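Local coordinates for glutaredoxin (Populus tremula x Populus tremuloides, PDB 2E7P), which binds a [2Fe-2S] cluster together with glutathione and probably reduces low-molecular-weight and protein disulfides at the expense of glutathione, at residues V77-K82 with N97-L102; V22-K27 with Q38-V43; D7-K12 with Q62-H67; D53-S56 with Q60-S63. All coordinates share one frame; numbering follows the deposited sequence.

Contact 1 of 4, residues V77-K82 with N97-L102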
loop_
_atom_site.group_PDB
_atom_site.type_symbol
_atom_site.label_atom_id
_atom_site.label_comp_id
_atom_site.label_asym_id
_atom_site.label_seq_id
_atom_site.Cartn_x
_atom_site.Cartn_y
_atom_site.Cartn_z
ATOM N N VAL C 77 5.952 -7.407 -11.266
ATOM C CA VAL C 77 7.094 -8.281 -11.023
ATOM C C VAL C 77 7.615 -8.953 -12.299
ATOM O O VAL C 77 6.854 -9.535 -13.068
ATOM C CB VAL C 77 6.731 -9.403 -10.009
ATOM C CG1 VAL C 77 7.943 -10.289 -9.738
ATOM C CG2 VAL C 77 6.155 -8.810 -8.681
ATOM N N PHE C 78 8.919 -8.894 -12.472
ATOM C CA PHE C 78 9.627 -9.552 -13.561
ATOM C C PHE C 78 10.637 -10.509 -12.979
ATOM O O PHE C 78 11.379 -10.162 -12.027
ATOM C CB PHE C 78 10.401 -8.512 -14.373
ATOM C CG PHE C 78 9.534 -7.668 -15.248
ATOM C CD1 PHE C 78 9.408 -7.965 -16.607
ATOM C CD2 PHE C 78 8.841 -6.586 -14.723
ATOM C CE1 PHE C 78 8.584 -7.174 -17.444
ATOM C CE2 PHE C 78 8.017 -5.788 -15.534
ATOM C CZ PHE C 78 7.894 -6.074 -16.898
ATOM N N ILE C 79 10.661 -11.712 -13.539
ATOM C CA ILE C 79 11.690 -12.666 -13.232
ATOM C C ILE C 79 12.343 -13.124 -14.533
ATOM O O ILE C 79 11.653 -13.587 -15.455
ATOM C CB ILE C 79 11.171 -13.891 -12.451
ATOM C CG1 ILE C 79 10.544 -13.477 -11.093
ATOM C CG2 ILE C 79 12.333 -14.912 -12.286
ATOM C CD1 ILE C 79 10.009 -14.639 -10.214
ATOM N N GLY C 80 13.671 -12.975 -14.584
ATOM C CA GLY C 80 14.463 -13.280 -15.787
ATOM C C GLY C 80 13.971 -12.455 -16.952
ATOM O O GLY C 80 13.942 -12.930 -18.080
ATOM N N GLY C 81 13.543 -11.225 -16.682
ATOM C CA GLY C 81 13.076 -10.331 -17.769
ATOM C C GLY C 81 11.693 -10.648 -18.322
ATOM O O GLY C 81 11.220 -9.971 -19.221
ATOM N N LYS C 82 11.050 -11.670 -17.772
ATOM C CA LYS C 82 9.707 -12.087 -18.171
ATOM C C LYS C 82 8.688 -11.525 -17.183
ATOM O O LYS C 82 8.932 -11.532 -15.980
ATOM C CB LYS C 82 9.593 -13.614 -18.151
ATOM C CG LYS C 82 10.494 -14.363 -19.153
ATOM C CD LYS C 82 10.650 -15.854 -18.733
ATOM C CE LYS C 82 11.524 -16.685 -19.711
ATOM N NZ LYS C 82 11.218 -18.173 -19.479
ATOM N N ASN C 97 4.023 -23.649 -4.977
ATOM C CA ASN C 97 5.429 -24.067 -5.046
ATOM C C ASN C 97 6.012 -23.868 -6.435
ATOM O O ASN C 97 6.820 -24.652 -6.911
ATOM C CB ASN C 97 5.586 -25.552 -4.625
ATOM C CG ASN C 97 6.840 -25.795 -3.787
ATOM O OD1 ASN C 97 7.600 -24.865 -3.509
ATOM N ND2 ASN C 97 7.053 -27.039 -3.374
ATOM N N GLU C 98 5.575 -22.811 -7.103
ATOM C CA GLU C 98 6.035 -22.581 -8.444
ATOM C C GLU C 98 7.068 -21.452 -8.496
ATOM O O GLU C 98 7.715 -21.263 -9.512
ATOM C CB GLU C 98 4.823 -22.326 -9.340
ATOM C CG GLU C 98 4.155 -23.657 -9.733
ATOM C CD GLU C 98 2.815 -23.479 -10.414
ATOM O OE1 GLU C 98 2.379 -22.314 -10.575
ATOM O OE2 GLU C 98 2.189 -24.515 -10.756
ATOM N N LEU C 99 7.197 -20.719 -7.385
ATOM C CA LEU C 99 8.046 -19.541 -7.306
ATOM C C LEU C 99 9.520 -19.914 -7.345
ATOM O O LEU C 99 10.270 -19.325 -8.105
ATOM C CB LEU C 99 7.730 -18.723 -6.040
ATOM C CG LEU C 99 8.369 -17.353 -5.827
ATOM C CD1 LEU C 99 8.067 -16.453 -7.038
ATOM C CD2 LEU C 99 7.851 -16.759 -4.515
ATOM N N LEU C 100 9.915 -20.933 -6.585
ATOM C CA LEU C 100 11.297 -21.381 -6.639
ATOM C C LEU C 100 11.774 -21.852 -8.055
ATOM O O LEU C 100 12.774 -21.354 -8.519
ATOM C CB LEU C 100 11.647 -22.355 -5.502
ATOM C CG LEU C 100 13.107 -22.786 -5.513
ATOM C CD1 LEU C 100 14.049 -21.641 -5.130
ATOM C CD2 LEU C 100 13.308 -24.026 -4.658
ATOM N N PRO C 101 11.076 -22.816 -8.719
ATOM C CA PRO C 101 11.436 -23.134 -10.123
ATOM C C PRO C 101 11.550 -21.941 -11.078
ATOM O O PRO C 101 12.479 -21.911 -11.882
ATOM C CB PRO C 101 10.325 -24.088 -10.571
ATOM C CG PRO C 101 9.825 -24.699 -9.330
ATOM C CD PRO C 101 10.028 -23.730 -8.214
ATOM N N LEU C 102 10.671 -20.942 -10.977
ATOM C CA LEU C 102 10.795 -19.745 -11.836
ATOM C C LEU C 102 12.154 -19.086 -11.654
ATOM O O LEU C 102 12.820 -18.686 -12.647
ATOM C CB LEU C 102 9.712 -18.704 -11.522
ATOM C CG LEU C 102 8.288 -18.945 -12.015
ATOM C CD1 LEU C 102 7.402 -17.912 -11.331
ATOM C CD2 LEU C 102 8.239 -18.818 -13.542
#
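I79, the last residue of strand 76-79, comes nearest to helix 99-110 at L102, the two CA atoms standing 7.3 Å apart with no hydrogen bond between the segments. The setting is the thioredoxin fold of the glutaredoxins, in which helices flank a central mixed sheet, and here the end of one strand meets the first turn of the C-terminal helix. I79 does the reaching. Its CB is directed at the helix, and its ethyl branch runs out fully extended (chi2 -179°), which carries CD1 into the groove between L99 and L102. There CD1 meets L99 CD1 at 4.1 Å, the two side chains crossing at about a right angle. L99 brings one methyl, CD1, to this meeting although its CB does not head for the strand. The same I79 CD1 lies 4.3 Å from L102 CB, so one methyl serves both leucines. The other branch of I79 is used differently: its CG2 rests against the backbone O of L102 at 3.8 Å, a purely van der Waals touch. L103 and A106 of the same helix and I84 of the adjoining strand also pack on I79, which is buried. Just beyond, the chain reverses in a type I' turn whose middle residues, G80 and G81, both have positive phi; I79 N donates to K82 O at 3.0 Å, and K82 N donates back to I79 O at 3.1 Å.

Contact 2 of 4, residues V22-K27 with Q38-V43; sequences VVVFSK and QLLTQV. With GSH (glutathione), chain H.
L40 sets its CG anti to the carbonyl carbon (chi1 -63°) and its CD1 farther out, aiming this methyl at V22 and V24. Both valines hold CG1 anti to the backbone N, yet they offer different methyls: V24 presents CG2 and V22 presents CG1. L40 CD1 meets V24 CG2 tip to tip at 3.6 Å, while V22 CG1 stands 4.1 Å from the same CD1. The single methyl therefore bridges two residues on one face of strand 22-26. The backbones stay well apart, with V22 CA and L40 CA 9.2 Å from each other, so the link is made by side chains alone. V23, between the two valines, points away from the helix and packs on V50. Y47 touches both V22 and L40, L103 of the C-terminal helix also packs on V22, and all three touching residues are buried.

The far end of the strand segment has a polar task. K27 bends at chi2 (-81°) and again at chi4 (92°), and its NZ donates to glutathione O32 at 2.7 Å, gripping the glycine carboxylate of the tripeptide. Opposite charges probably strengthen this bond, and the peptide N atoms of V74, C87 and D88 hold glutathione as well. Strand 22-26, helix 31-42 and strand 48-51 form the opening beta-alpha-beta unit of the thioredoxin fold, with the cluster ligand C30 in the connection just before the helix.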
loop_
_atom_site.group_PDB
_atom_site.type_symbol
_atom_site.label_atom_id
_atom_site.label_comp_id
_atom_site.label_asym_id
_atom_site.label_seq_id
_atom_site.Cartn_x
_atom_site.Cartn_y
_atom_site.Cartn_z
ATOM N N VAL C 22 15.770 -10.487 -10.726
ATOM C CA VAL C 22 14.389 -10.237 -10.310
ATOM C C VAL C 22 14.204 -8.741 -10.138
ATOM O O VAL C 22 15.018 -8.054 -9.518
ATOM C CB VAL C 22 14.004 -10.950 -9.009
ATOM C CG1 VAL C 22 12.491 -10.741 -8.679
ATOM C CG2 VAL C 22 14.346 -12.452 -9.071
ATOM N N VAL C 23 13.122 -8.231 -10.693
ATOM C CA VAL C 23 12.853 -6.800 -10.607
ATOM C C VAL C 23 11.397 -6.591 -10.191
ATOM O O VAL C 23 10.456 -7.174 -10.785
ATOM C CB VAL C 23 13.170 -6.052 -11.939
ATOM C CG1 VAL C 23 12.712 -4.574 -11.835
ATOM C CG2 VAL C 23 14.693 -6.145 -12.278
ATOM N N VAL C 24 11.238 -5.773 -9.164
ATOM C CA VAL C 24 9.915 -5.421 -8.633
ATOM C C VAL C 24 9.692 -3.916 -8.787
ATOM O O VAL C 24 10.285 -3.132 -8.081
ATOM C CB VAL C 24 9.773 -5.821 -7.136
ATOM C CG1 VAL C 24 8.395 -5.473 -6.615
ATOM C CG2 VAL C 24 9.995 -7.334 -6.949
ATOM N N PHE C 25 8.826 -3.517 -9.705
ATOM C CA PHE C 25 8.289 -2.143 -9.693
ATOM C C PHE C 25 7.267 -1.984 -8.557
ATOM O O PHE C 25 6.351 -2.774 -8.409
ATOM C CB PHE C 25 7.707 -1.749 -11.066
ATOM C CG PHE C 25 8.722 -1.790 -12.191
ATOM C CD1 PHE C 25 9.486 -0.675 -12.506
ATOM C CD2 PHE C 25 8.885 -2.940 -12.944
ATOM C CE1 PHE C 25 10.385 -0.691 -13.563
ATOM C CE2 PHE C 25 9.810 -2.984 -13.981
ATOM C CZ PHE C 25 10.557 -1.845 -14.291
ATOM N N SER C 26 7.457 -0.942 -7.754
ATOM C CA SER C 26 6.880 -0.839 -6.431
ATOM C C SER C 26 6.563 0.635 -6.091
ATOM O O SER C 26 6.947 1.542 -6.816
ATOM C CB SER C 26 7.895 -1.432 -5.432
ATOM O OG SER C 26 7.481 -1.295 -4.097
ATOM N N LYS C 27 5.792 0.843 -5.027
ATOM C CA LYS C 27 5.597 2.138 -4.400
ATOM C C LYS C 27 5.915 1.888 -2.923
ATOM O O LYS C 27 5.592 0.815 -2.376
ATOM C CB LYS C 27 4.147 2.634 -4.533
ATOM C CG LYS C 27 3.651 3.011 -5.951
ATOM C CD LYS C 27 4.063 4.382 -6.383
ATOM C CE LYS C 27 3.701 4.609 -7.856
ATOM N NZ LYS C 27 2.343 5.238 -8.066
ATOM N N GLN C 38 8.163 -9.719 0.917
ATOM C CA GLN C 38 8.128 -10.776 1.936
ATOM C C GLN C 38 8.258 -12.172 1.305
ATOM O O GLN C 38 9.065 -12.978 1.728
ATOM C CB GLN C 38 6.818 -10.701 2.740
ATOM C CG GLN C 38 6.776 -11.719 3.928
ATOM C CD GLN C 38 5.521 -11.580 4.754
ATOM O OE1 GLN C 38 4.443 -11.343 4.218
ATOM N NE2 GLN C 38 5.650 -11.750 6.074
ATOM N N LEU C 39 7.447 -12.439 0.289
ATOM C CA LEU C 39 7.484 -13.719 -0.429
ATOM C C LEU C 39 8.799 -13.964 -1.136
ATOM O O LEU C 39 9.302 -15.069 -1.114
ATOM C CB LEU C 39 6.310 -13.791 -1.433
ATOM C CG LEU C 39 4.991 -13.948 -0.665
ATOM C CD1 LEU C 39 3.752 -13.673 -1.541
ATOM C CD2 LEU C 39 4.971 -15.373 0.048
ATOM N N LEU C 40 9.382 -12.943 -1.748
ATOM C CA LEU C 40 10.743 -13.111 -2.327
ATOM C C LEU C 40 11.820 -13.378 -1.272
ATOM O O LEU C 40 12.629 -14.295 -1.409
ATOM C CB LEU C 40 11.132 -11.935 -3.243
ATOM C CG LEU C 40 10.225 -11.823 -4.474
ATOM C CD1 LEU C 40 10.435 -10.447 -5.154
ATOM C CD2 LEU C 40 10.495 -12.986 -5.461
ATOM N N THR C 41 11.822 -12.587 -0.208
ATOM C CA THR C 41 12.775 -12.804 0.885
ATOM C C THR C 41 12.580 -14.202 1.494
ATOM O O THR C 41 13.555 -14.864 1.833
ATOM C CB THR C 41 12.594 -11.729 1.980
ATOM O OG1 THR C 41 12.793 -10.427 1.418
ATOM C CG2 THR C 41 13.525 -11.930 3.198
ATOM N N GLN C 42 11.332 -14.650 1.631
ATOM C CA GLN C 42 11.053 -15.974 2.210
ATOM C C GLN C 42 11.666 -17.089 1.357
ATOM O O GLN C 42 12.238 -18.030 1.881
ATOM C CB GLN C 42 9.550 -16.204 2.375
ATOM C CG GLN C 42 9.184 -17.636 2.878
ATOM C CD GLN C 42 7.690 -17.849 2.986
ATOM O OE1 GLN C 42 6.921 -17.332 2.170
ATOM N NE2 GLN C 42 7.264 -18.583 3.987
ATOM N N VAL C 43 11.597 -16.948 0.035
ATOM C CA VAL C 43 12.168 -17.958 -0.843
ATOM C C VAL C 43 13.714 -17.760 -1.029
ATOM O O VAL C 43 14.349 -18.500 -1.768
ATOM C CB VAL C 43 11.356 -18.030 -2.159
ATOM C CG1 VAL C 43 11.669 -16.834 -3.045
ATOM C CG2 VAL C 43 11.587 -19.361 -2.926
HETATM N N1 GSH H . -4.415 -7.228 -8.237
HETATM C CA1 GSH H . -3.257 -6.337 -8.127
HETATM C C1 GSH H . -2.100 -7.142 -7.608
HETATM O O11 GSH H . -0.909 -6.721 -7.657
HETATM O O12 GSH H . -2.388 -8.271 -7.148
HETATM C CB1 GSH H . -3.617 -5.130 -7.245
HETATM C CG1 GSH H . -2.501 -4.062 -7.188
HETATM C CD1 GSH H . -3.017 -2.734 -6.703
HETATM O OE1 GSH H . -4.204 -2.543 -6.484
HETATM N N2 GSH H . -2.122 -1.757 -6.607
HETATM C CA2 GSH H . -2.509 -0.405 -6.185
HETATM C C2 GSH H . -1.918 0.570 -7.181
HETATM O O2 GSH H . -0.914 0.297 -7.869
HETATM C CB2 GSH H . -1.963 -0.124 -4.748
HETATM S SG2 GSH H . -2.318 -1.078 -3.212
HETATM N N3 GSH H . -2.503 1.764 -7.319
HETATM C CA3 GSH H . -1.979 2.756 -8.214
HETATM C C3 GSH H . -0.649 3.237 -7.647
HETATM O O31 GSH H . -0.411 3.219 -6.415
HETATM O O32 GSH H . 0.190 3.667 -8.452
#

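Contact 3 of 4, residues D7-K12 with Q62-H67; sequences DAALKK and QSALAH. With GSH (glutathione), chain H.
A64 presses its methyl group against the backbone of L10 where helix 3-18 packs on helix 58-69, two helices lying on the same face of the sheet in the thioredoxin fold. The tight part is very small. L10 CA and A64 CA approach to 4.9 Å, a spacing made possible by the short side chain at A64, and A64 CB sits 3.8 Å from L10 CA. The same methyl lies 3.9 Å from A9 O, so it is lodged over the peptide between A9 and L10 and touches main chain more than side chain. A9 adds its own CB at 4.3 Å from A64 CB. L10 closes one flank: with CG anti to the backbone N (chi1 177°), its branch swings round until CD1 lies 3.9 Å from A64 O. W68, one turn further along, packs on the same leucine.

Away from this point the helices part company. D7, A8, K11 and K12 face solvent, although K12 still reaches D57 in a salt bridge. H67 directs its CB at the first helix without touching it, and its ND1 makes a hydrogen bond to the O of H67 in the third subunit. On another side of helix 58-69, Q62 carries its amide into the glutathione pocket on an extended chain. G72 O is a second partner of that amide, whose NE2 donates to glutathione O32 at 2.7 Å in an almost straight bond (177°).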
loop_
_atom_site.group_PDB
_atom_site.type_symbol
_atom_site.label_atom_id
_atom_site.label_comp_id
_atom_site.label_asym_id
_atom_site.label_seq_id
_atom_site.Cartn_x
_atom_site.Cartn_y
_atom_site.Cartn_z
ATOM N N ASP C 7 8.576 7.151 -26.087
ATOM C CA ASP C 7 9.524 6.117 -26.515
ATOM C C ASP C 7 10.656 5.975 -25.506
ATOM O O ASP C 7 11.133 4.870 -25.258
ATOM C CB ASP C 7 10.136 6.466 -27.880
ATOM C CG ASP C 7 9.112 6.461 -29.018
ATOM O OD1 ASP C 7 7.897 6.528 -28.744
ATOM O OD2 ASP C 7 9.536 6.410 -30.198
ATOM N N ALA C 8 11.078 7.115 -24.961
ATOM C CA ALA C 8 12.135 7.205 -23.968
ATOM C C ALA C 8 11.759 6.466 -22.684
ATOM O O ALA C 8 12.553 5.659 -22.180
ATOM C CB ALA C 8 12.449 8.667 -23.662
ATOM N N ALA C 9 10.562 6.756 -22.164
ATOM C CA ALA C 9 10.055 6.143 -20.924
ATOM C C ALA C 9 9.844 4.643 -21.089
ATOM O O ALA C 9 10.165 3.863 -20.202
ATOM C CB ALA C 9 8.774 6.806 -20.499
ATOM N N LEU C 10 9.308 4.247 -22.237
ATOM C CA LEU C 10 9.117 2.848 -22.530
ATOM C C LEU C 10 10.471 2.142 -22.598
ATOM O O LEU C 10 10.639 1.033 -22.061
ATOM C CB LEU C 10 8.359 2.672 -23.843
ATOM C CG LEU C 10 8.163 1.211 -24.274
ATOM C CD1 LEU C 10 7.361 0.412 -23.225
ATOM C CD2 LEU C 10 7.481 1.177 -25.621
ATOM N N LYS C 11 11.428 2.797 -23.257
ATOM C CA LYS C 11 12.798 2.309 -23.369
ATOM C C LYS C 11 13.392 2.086 -21.983
ATOM O O LYS C 11 13.933 1.018 -21.715
ATOM C CB LYS C 11 13.672 3.304 -24.157
ATOM C CG LYS C 11 15.071 2.776 -24.453
ATOM C CD LYS C 11 15.809 3.650 -25.440
ATOM C CE LYS C 11 16.667 2.781 -26.358
ATOM N NZ LYS C 11 18.003 2.504 -25.757
ATOM N N LYS C 12 13.266 3.106 -21.127
ATOM C CA LYS C 12 13.794 3.080 -19.769
ATOM C C LYS C 12 13.119 1.975 -18.914
ATOM O O LYS C 12 13.817 1.201 -18.243
ATOM C CB LYS C 12 13.668 4.462 -19.127
ATOM C CG LYS C 12 14.255 4.553 -17.757
ATOM C CD LYS C 12 13.964 5.902 -17.164
ATOM C CE LYS C 12 14.910 6.243 -16.047
ATOM N NZ LYS C 12 15.024 7.723 -15.929
ATOM N N GLN C 62 5.439 4.248 -15.052
ATOM C CA GLN C 62 4.237 3.483 -14.727
ATOM C C GLN C 62 3.277 3.363 -15.900
ATOM O O GLN C 62 2.804 2.269 -16.185
ATOM C CB GLN C 62 3.504 4.073 -13.531
ATOM C CG GLN C 62 2.466 3.072 -12.897
ATOM C CD GLN C 62 2.069 3.477 -11.495
ATOM O OE1 GLN C 62 2.780 4.231 -10.855
ATOM N NE2 GLN C 62 0.938 2.966 -11.001
ATOM N N SER C 63 3.002 4.472 -16.600
ATOM C CA SER C 63 2.126 4.387 -17.769
ATOM C C SER C 63 2.785 3.623 -18.926
ATOM O O SER C 63 2.118 2.845 -19.610
ATOM C CB SER C 63 1.533 5.758 -18.176
ATOM O OG SER C 63 2.538 6.617 -18.629
ATOM N N ALA C 64 4.104 3.770 -19.095
ATOM C CA ALA C 64 4.861 2.888 -20.006
ATOM C C ALA C 64 4.657 1.424 -19.623
ATOM O O ALA C 64 4.542 0.556 -20.495
ATOM C CB ALA C 64 6.372 3.220 -19.978
ATOM N N LEU C 65 4.665 1.122 -18.326
ATOM C CA LEU C 65 4.470 -0.258 -17.922
ATOM C C LEU C 65 3.030 -0.694 -18.208
ATOM O O LEU C 65 2.804 -1.835 -18.616
ATOM C CB LEU C 65 4.820 -0.481 -16.435
ATOM C CG LEU C 65 6.319 -0.583 -16.100
ATOM C CD1 LEU C 65 6.504 -0.344 -14.584
ATOM C CD2 LEU C 65 6.851 -1.960 -16.498
ATOM N N ALA C 66 2.085 0.216 -18.013
ATOM C CA ALA C 66 0.689 -0.038 -18.346
ATOM C C ALA C 66 0.526 -0.380 -19.827
ATOM O O ALA C 66 -0.006 -1.444 -20.177
ATOM C CB ALA C 66 -0.176 1.118 -17.944
ATOM N N HIS C 67 1.041 0.493 -20.693
ATOM C CA HIS C 67 0.944 0.258 -22.143
ATOM C C HIS C 67 1.619 -1.055 -22.544
ATOM O O HIS C 67 1.128 -1.815 -23.385
ATOM C CB HIS C 67 1.602 1.404 -22.903
ATOM C CG HIS C 67 0.741 2.617 -23.040
ATOM N ND1 HIS C 67 -0.446 2.610 -23.741
ATOM C CD2 HIS C 67 0.906 3.886 -22.587
ATOM C CE1 HIS C 67 -0.981 3.821 -23.711
ATOM N NE2 HIS C 67 -0.171 4.618 -23.035
HETATM N N1 GSH H . -4.415 -7.228 -8.237
HETATM C CA1 GSH H . -3.257 -6.337 -8.127
HETATM C C1 GSH H . -2.100 -7.142 -7.608
HETATM O O11 GSH H . -0.909 -6.721 -7.657
HETATM O O12 GSH H . -2.388 -8.271 -7.148
HETATM C CB1 GSH H . -3.617 -5.130 -7.245
HETATM C CG1 GSH H . -2.501 -4.062 -7.188
HETATM C CD1 GSH H . -3.017 -2.734 -6.703
HETATM O OE1 GSH H . -4.204 -2.543 -6.484
HETATM N N2 GSH H . -2.122 -1.757 -6.607
HETATM C CA2 GSH H . -2.509 -0.405 -6.185
HETATM C C2 GSH H . -1.918 0.570 -7.181
HETATM O O2 GSH H . -0.914 0.297 -7.869
HETATM C CB2 GSH H . -1.963 -0.124 -4.748
HETATM S SG2 GSH H . -2.318 -1.078 -3.212
HETATM N N3 GSH H . -2.503 1.764 -7.319
HETATM C CA3 GSH H . -1.979 2.756 -8.214
HETATM C C3 GSH H . -0.649 3.237 -7.647
HETATM O O31 GSH H . -0.411 3.219 -6.415
HETATM O O32 GSH H . 0.190 3.667 -8.452
#

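Contact 4 of 4, residues D53-S56 with Q60-S63; sequences DELS and QLQS. With GSH (glutathione), chain H.
The loop that leads from strand 48-51 into helix 58-69 of the thioredoxin fold folds back on the helix's opening turns through L55 and L61. Their methyls make the one apolar touch: L55 CD1 lies 3.7 Å from L61 CD2, the two side chains slanting across each other. L61 meets it with torsions far from staggered (chi1 -109°, chi2 23°), which may reflect its close neighbours; L55, by contrast, is largely exposed. A second, looser approach is polar without being a bond. Q60, bent sharply at chi2 (91°), brings its OE1 to 3.9 Å from S56 O, two acceptors side by side. S56 turns its CB away from the helix and takes part through its backbone O. Further on, S63 OG donates weakly to Q60 O at 3.4 Å, a bond within the helix itself. At the start of the loop D53 accepts a hydrogen bond from T28 and packs on K27, while E54 forms a salt bridge with R35 of the second subunit. Helix 3-18 meets L61 through K12 and L16 and Q60 through A9, and L52, just after strand 48-51, also packs on L61.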
loop_
_atom_site.group_PDB
_atom_site.type_symbol
_atom_site.label_atom_id
_atom_site.label_comp_id
_atom_site.label_asym_id
_atom_site.label_seq_id
_atom_site.Cartn_x
_atom_site.Cartn_y
_atom_site.Cartn_z
ATOM N N ASP C 53 7.526 5.905 -6.898
ATOM C CA ASP C 53 7.233 7.190 -6.234
ATOM C C ASP C 53 8.513 7.910 -5.778
ATOM O O ASP C 53 8.463 9.028 -5.263
ATOM C CB ASP C 53 6.263 6.995 -5.034
ATOM C CG ASP C 53 6.763 5.958 -4.011
ATOM O OD1 ASP C 53 7.463 4.988 -4.382
ATOM O OD2 ASP C 53 6.451 6.119 -2.808
ATOM N N GLU C 54 9.666 7.279 -5.938
ATOM C CA GLU C 54 10.889 7.980 -5.562
ATOM C C GLU C 54 11.638 8.463 -6.803
ATOM O O GLU C 54 12.732 8.977 -6.706
ATOM C CB GLU C 54 11.768 7.106 -4.667
ATOM C CG GLU C 54 11.197 6.934 -3.263
ATOM C CD GLU C 54 12.100 6.143 -2.359
ATOM O OE1 GLU C 54 12.887 5.310 -2.864
ATOM O OE2 GLU C 54 12.034 6.354 -1.131
ATOM N N LEU C 55 11.039 8.281 -7.967
ATOM C CA LEU C 55 11.643 8.690 -9.216
ATOM C C LEU C 55 10.867 9.882 -9.780
ATOM O O LEU C 55 9.648 9.874 -9.726
ATOM C CB LEU C 55 11.625 7.525 -10.198
ATOM C CG LEU C 55 12.397 6.262 -9.770
ATOM C CD1 LEU C 55 12.167 5.201 -10.808
ATOM C CD2 LEU C 55 13.904 6.516 -9.593
ATOM N N SER C 56 11.557 10.888 -10.328
ATOM C CA SER C 56 10.858 12.022 -10.943
ATOM C C SER C 56 10.039 11.611 -12.166
ATOM O O SER C 56 8.977 12.168 -12.411
ATOM C CB SER C 56 11.826 13.171 -11.318
ATOM O OG SER C 56 12.919 12.685 -12.088
ATOM N N GLN C 60 5.624 8.456 -15.598
ATOM C CA GLN C 60 5.801 8.088 -17.005
ATOM C C GLN C 60 6.232 6.629 -17.160
ATOM O O GLN C 60 5.810 5.948 -18.099
ATOM C CB GLN C 60 6.824 9.020 -17.679
ATOM C CG GLN C 60 6.428 10.495 -17.680
ATOM C CD GLN C 60 6.932 11.260 -16.454
ATOM O OE1 GLN C 60 6.629 10.918 -15.299
ATOM N NE2 GLN C 60 7.703 12.318 -16.708
ATOM N N LEU C 61 7.087 6.167 -16.241
ATOM C CA LEU C 61 7.502 4.767 -16.195
ATOM C C LEU C 61 6.332 3.839 -15.955
ATOM O O LEU C 61 6.231 2.789 -16.594
ATOM C CB LEU C 61 8.530 4.572 -15.100
ATOM C CG LEU C 61 10.003 4.304 -15.416
ATOM C CD1 LEU C 61 10.491 4.765 -16.789
ATOM C CD2 LEU C 61 10.913 4.813 -14.272
ATOM N N GLN C 62 5.439 4.248 -15.052
ATOM C CA GLN C 62 4.237 3.483 -14.727
ATOM C C GLN C 62 3.277 3.363 -15.900
ATOM O O GLN C 62 2.804 2.269 -16.185
ATOM C CB GLN C 62 3.504 4.073 -13.531
ATOM C CG GLN C 62 2.466 3.072 -12.897
ATOM C CD GLN C 62 2.069 3.477 -11.495
ATOM O OE1 GLN C 62 2.780 4.231 -10.855
ATOM N NE2 GLN C 62 0.938 2.966 -11.001
ATOM N N SER C 63 3.002 4.472 -16.600
ATOM C CA SER C 63 2.126 4.387 -17.769
ATOM C C SER C 63 2.785 3.623 -18.926
ATOM O O SER C 63 2.118 2.845 -19.610
ATOM C CB SER C 63 1.533 5.758 -18.176
ATOM O OG SER C 63 2.538 6.617 -18.629
HETATM N N1 GSH H . -4.415 -7.228 -8.237
HETATM C CA1 GSH H . -3.257 -6.337 -8.127
HETATM C C1 GSH H . -2.100 -7.142 -7.608
HETATM O O11 GSH H . -0.909 -6.721 -7.657
HETATM O O12 GSH H . -2.388 -8.271 -7.148
HETATM C CB1 GSH H . -3.617 -5.130 -7.245
HETATM C CG1 GSH H . -2.501 -4.062 -7.188
HETATM C CD1 GSH H . -3.017 -2.734 -6.703
HETATM O OE1 GSH H . -4.204 -2.543 -6.484
HETATM N N2 GSH H . -2.122 -1.757 -6.607
HETATM C CA2 GSH H . -2.509 -0.405 -6.185
HETATM C C2 GSH H . -1.918 0.570 -7.181
HETATM O O2 GSH H . -0.914 0.297 -7.869
HETATM C CB2 GSH H . -1.963 -0.124 -4.748
HETATM S SG2 GSH H . -2.318 -1.078 -3.212
HETATM N N3 GSH H . -2.503 1.764 -7.319
HETATM C CA3 GSH H . -1.979 2.756 -8.214
HETATM C C3 GSH H . -0.649 3.237 -7.647
HETATM O O31 GSH H . -0.411 3.219 -6.415
HETATM O O32 GSH H . 0.190 3.667 -8.452
#

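Contacts 1 and 2 belong to one face of the sheet, through the neighbouring strands 76-79 and 22-26, and their centres lie 11 Å apart. Contacts 3 and 4, 9 Å apart, share helix 58-69 on the other face, about 18 to 24 Å from the first two. Along the chain contact 2 is nested inside the loop closed by contact 3, contact 4 ends on the same helix as contact 3, and contact 1 comes last. F25 and F78, from the same two strands, send their rings to that other face and meet L65. Glutathione joins contacts 2, 3 and 4: K27, ending contact 2's strand segment, and Q62, on the shared helix, meet at the same carboxylate oxygen.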